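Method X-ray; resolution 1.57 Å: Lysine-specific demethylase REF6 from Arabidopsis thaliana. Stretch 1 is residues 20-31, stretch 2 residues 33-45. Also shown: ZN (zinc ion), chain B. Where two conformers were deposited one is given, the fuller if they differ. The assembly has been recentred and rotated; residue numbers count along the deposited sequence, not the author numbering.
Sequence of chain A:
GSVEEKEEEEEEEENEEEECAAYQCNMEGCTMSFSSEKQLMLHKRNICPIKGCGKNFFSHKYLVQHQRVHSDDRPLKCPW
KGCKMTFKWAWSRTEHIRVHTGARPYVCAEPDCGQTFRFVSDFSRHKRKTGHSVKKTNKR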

# COMPACT_ATOMS: atom_id res chain seq x y z
N CYS A 20 4.83 21.01 -18.29
CA CYS A 20 5.87 21.80 -18.97
C CYS A 20 6.97 22.28 -18.02
O CYS A 20 8.15 22.10 -18.30
CB CYS A 20 5.24 23.02 -19.65
N ALA A 21 6.56 22.88 -16.91
CA ALA A 21 7.48 23.42 -15.91
C ALA A 21 8.14 22.35 -15.03
O ALA A 21 9.26 22.55 -14.56
CB ALA A 21 6.76 24.43 -15.03
N ALA A 22 7.44 21.24 -14.80
CA ALA A 22 7.95 20.16 -13.95
C ALA A 22 9.09 19.39 -14.61
O ALA A 22 9.21 19.35 -15.84
CB ALA A 22 6.83 19.20 -13.57
N TYR A 23 9.93 18.78 -13.77
CA TYR A 23 11.06 17.97 -14.20
C TYR A 23 10.80 16.51 -13.84
O TYR A 23 10.83 16.14 -12.66
CB TYR A 23 12.34 18.46 -13.54
CG TYR A 23 12.82 19.80 -14.08
CD1 TYR A 23 12.28 21.00 -13.60
CD2 TYR A 23 13.80 19.86 -15.06
CE1 TYR A 23 12.71 22.22 -14.10
CE2 TYR A 23 14.24 21.08 -15.56
CZ TYR A 23 13.69 22.25 -15.08
OH TYR A 23 14.13 23.46 -15.58
N GLN A 24 10.55 15.68 -14.85
CA GLN A 24 10.17 14.28 -14.65
C GLN A 24 11.40 13.38 -14.50
O GLN A 24 12.43 13.62 -15.14
CB GLN A 24 9.28 13.80 -15.81
CG GLN A 24 7.90 14.45 -15.89
CD GLN A 24 7.89 15.85 -16.51
OE1 GLN A 24 8.84 16.26 -17.18
NE2 GLN A 24 6.79 16.58 -16.30
N CYS A 25 11.29 12.36 -13.65
CA CYS A 25 12.36 11.37 -13.48
C CYS A 25 12.32 10.35 -14.61
O CYS A 25 11.25 9.82 -14.93
CB CYS A 25 12.22 10.65 -12.14
SG CYS A 25 13.56 9.47 -11.84
N ASN A 26 13.49 10.06 -15.19
CA ASN A 26 13.59 9.11 -16.31
C ASN A 26 13.99 7.69 -15.91
O ASN A 26 14.23 6.85 -16.78
CB ASN A 26 14.54 9.66 -17.40
CG ASN A 26 15.98 9.80 -16.94
OD1 ASN A 26 16.30 9.60 -15.77
ND2 ASN A 26 16.85 10.18 -17.87
N MET A 27 14.06 7.41 -14.61
CA MET A 27 14.36 6.06 -14.12
C MET A 27 13.17 5.14 -14.38
O MET A 27 12.02 5.55 -14.25
CB MET A 27 14.70 6.08 -12.63
CG MET A 27 15.97 6.83 -12.29
SD MET A 27 17.46 5.99 -12.88
CE MET A 27 17.56 4.63 -11.72
N GLU A 28 13.47 3.90 -14.76
CA GLU A 28 12.43 2.94 -15.14
C GLU A 28 11.46 2.70 -13.99
O GLU A 28 11.88 2.42 -12.86
CB GLU A 28 13.05 1.60 -15.59
CG GLU A 28 12.10 0.68 -16.34
CD GLU A 28 11.68 1.21 -17.70
OE1 GLU A 28 10.48 1.10 -18.04
OE2 GLU A 28 12.54 1.74 -18.44
N GLY A 29 10.17 2.86 -14.27
CA GLY A 29 9.12 2.66 -13.27
C GLY A 29 8.80 3.86 -12.39
O GLY A 29 7.80 3.83 -11.67
N CYS A 30 9.62 4.91 -12.43
CA CYS A 30 9.41 6.07 -11.55
C CYS A 30 8.38 7.01 -12.15
O CYS A 30 8.40 7.28 -13.35
CB CYS A 30 10.72 6.82 -11.32
SG CYS A 30 10.59 8.02 -9.96
N THR A 31 7.48 7.52 -11.31
CA THR A 31 6.43 8.44 -11.74
C THR A 31 6.55 9.80 -11.04
O THR A 31 5.61 10.59 -11.08
CB THR A 31 5.03 7.84 -11.50
OG1 THR A 31 4.83 7.65 -10.09
CG2 THR A 31 4.87 6.51 -12.22
N SER A 33 8.00 13.68 -10.14
CA SER A 33 8.43 14.90 -10.81
C SER A 33 8.73 15.99 -9.78
O SER A 33 8.32 15.88 -8.62
CB SER A 33 7.38 15.39 -11.80
OG SER A 33 6.22 15.82 -11.13
N PHE A 34 9.46 17.01 -10.23
CA PHE A 34 10.08 18.01 -9.35
C PHE A 34 9.93 19.43 -9.88
O PHE A 34 9.81 19.63 -11.09
CB PHE A 34 11.56 17.65 -9.13
CG PHE A 34 11.72 16.28 -8.56
CD1 PHE A 34 11.67 16.08 -7.19
CD2 PHE A 34 11.78 15.17 -9.40
CE1 PHE A 34 11.74 14.81 -6.66
CE2 PHE A 34 11.84 13.89 -8.87
CZ PHE A 34 11.82 13.72 -7.49
N SER A 35 9.94 20.39 -8.96
CA SER A 35 9.77 21.81 -9.30
C SER A 35 10.99 22.42 -10.00
O SER A 35 10.85 23.44 -10.68
CB SER A 35 9.46 22.61 -8.03
OG SER A 35 8.31 22.11 -7.38
N SER A 36 12.16 21.80 -9.84
CA SER A 36 13.39 22.31 -10.45
C SER A 36 14.31 21.17 -10.86
O SER A 36 14.20 20.05 -10.36
CB SER A 36 14.11 23.20 -9.44
OG SER A 36 14.51 22.46 -8.30
N GLU A 37 15.23 21.48 -11.77
CA GLU A 37 16.27 20.52 -12.17
C GLU A 37 17.13 20.13 -10.98
O GLU A 37 17.55 18.98 -10.87
CB GLU A 37 17.15 21.08 -13.29
CG GLU A 37 18.07 20.03 -13.90
CD GLU A 37 18.86 20.53 -15.10
OE1 GLU A 37 19.20 21.73 -15.15
OE2 GLU A 37 19.14 19.70 -15.99
N LYS A 38 17.40 21.09 -10.10
CA LYS A 38 18.13 20.86 -8.85
C LYS A 38 17.57 19.69 -8.06
O LYS A 38 18.30 18.77 -7.69
CB LYS A 38 18.08 22.13 -7.99
CG LYS A 38 18.79 22.01 -6.65
CD LYS A 38 18.76 23.34 -5.92
CE LYS A 38 19.88 23.45 -4.93
NZ LYS A 38 21.20 23.72 -5.57
N GLN A 39 16.26 19.71 -7.81
CA GLN A 39 15.63 18.66 -7.03
C GLN A 39 15.54 17.33 -7.78
O GLN A 39 15.56 16.27 -7.17
CB GLN A 39 14.25 19.11 -6.52
CG GLN A 39 14.32 20.29 -5.55
CD GLN A 39 15.15 20.02 -4.30
OE1 GLN A 39 15.25 18.88 -3.84
NE2 GLN A 39 15.75 21.07 -3.75
N LEU A 40 15.48 17.39 -9.11
CA LEU A 40 15.59 16.18 -9.93
C LEU A 40 16.99 15.56 -9.81
O LEU A 40 17.11 14.34 -9.72
CB LEU A 40 15.26 16.47 -11.40
CG LEU A 40 15.44 15.29 -12.36
CD1 LEU A 40 14.52 14.15 -11.99
CD2 LEU A 40 15.24 15.72 -13.81
N MET A 41 18.03 16.39 -9.85
CA MET A 41 19.40 15.90 -9.69
C MET A 41 19.63 15.25 -8.33
O MET A 41 20.25 14.18 -8.23
CB MET A 41 20.41 17.03 -9.91
CG MET A 41 20.50 17.49 -11.36
SD MET A 41 21.76 18.76 -11.61
CE MET A 41 20.93 20.26 -11.11
N LEU A 42 19.09 15.87 -7.28
CA LEU A 42 19.17 15.30 -5.93
C LEU A 42 18.39 13.99 -5.84
O LEU A 42 18.83 13.04 -5.19
CB LEU A 42 18.67 16.31 -4.88
CG LEU A 42 19.51 17.59 -4.75
CD1 LEU A 42 18.81 18.60 -3.85
CD2 LEU A 42 20.91 17.29 -4.24
N HIS A 43 17.24 13.94 -6.51
CA HIS A 43 16.45 12.71 -6.62
C HIS A 43 17.22 11.57 -7.30
O HIS A 43 17.15 10.43 -6.84
CB HIS A 43 15.15 12.99 -7.38
CG HIS A 43 14.32 11.78 -7.63
ND1 HIS A 43 13.66 11.12 -6.62
CD2 HIS A 43 14.03 11.11 -8.77
CE1 HIS A 43 13.00 10.10 -7.12
NE2 HIS A 43 13.22 10.06 -8.42
N LYS A 44 17.97 11.88 -8.36
CA LYS A 44 18.79 10.87 -9.05
C LYS A 44 19.98 10.36 -8.22
O LYS A 44 20.53 9.30 -8.52
CB LYS A 44 19.24 11.38 -10.42
CG LYS A 44 18.10 11.46 -11.41
CD LYS A 44 18.52 12.09 -12.72
CE LYS A 44 17.34 12.18 -13.66
NZ LYS A 44 17.72 12.74 -14.99
N ARG A 45 20.35 11.12 -7.18
CA ARG A 45 21.33 10.68 -6.18
C ARG A 45 20.67 9.95 -5.00
O ARG A 45 21.29 9.73 -3.95
CB ARG A 45 22.13 11.88 -5.67
CG ARG A 45 23.11 12.43 -6.70
CD ARG A 45 23.69 13.75 -6.27
NE ARG A 45 24.31 13.69 -4.95
CZ ARG A 45 24.76 14.74 -4.27
NH1 ARG A 45 24.69 15.98 -4.78
NH2 ARG A 45 25.30 14.56 -3.06
ZN ZN B . 12.76 8.63 -9.86
O HOH W 1 17.13 24.11 -15.20
O HOH W 2 14.97 12.71 -15.79
O HOH W 3 4.77 13.21 -11.18

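A small zinc-bound fold shows how a metal site and a modest hydrophobic contact can share the work of holding a strand pair against a helix. After a marginal approach at Ala21, closer contact is made at Ala22, whose CA lies 3.5 Å from Phe34 O in a CA-H...O contact. The same carbonyl is the acceptor for the next residue: Tyr23 N donates to Phe34 O at 2.8 Å, and Phe34 N returns a bond to Tyr23 O at 2.9 Å. This reciprocal pair defines a short antiparallel bridge, with the side chains of Tyr23 and Phe34 on one face of the sheet.

From that face the Tyr23 ring reaches the start of the helix. Ser36 C and Glu37 N lie over one ring face, and Glu37 CB sits 4.1 Å from the centroid of the Tyr23 ring in a CH-pi contact. Nearby, Ser36 OG caps the helix by accepting from Gln39 N at 3.3 Å. A water links Tyr23 OH to Glu37 OE1, while Tyr23 CB packs 4.0 Å from Leu40 CD2.

Gln24 pairs with Ser33 in the non-hydrogen-bonded register, leaving its carbonyl free to accept from a water that also accepts from Lys44 NZ. Cys25 then combines three roles. Its CB lies 4.2 Å from Leu40 CD1, whereas its SG binds zinc at 2.3 Å and accepts a hydrogen bond from Met27 N at 3.5 Å. Asn26 OD1 approaches Lys44 CE to 3.5 Å.

The type II turn from Met27 to Cys30, with Gly29 at positive phi, leads into the second thiolate ligand: Cys30 SG lies 2.2 Å from ZN. From the helix, His43 NE2 binds ZN at 2.1 Å, and both sulfurs lie at the edge of its ring, which is consistent with a zinc lying close to the ring plane. A fourth ligand comes from elsewhere in the structure.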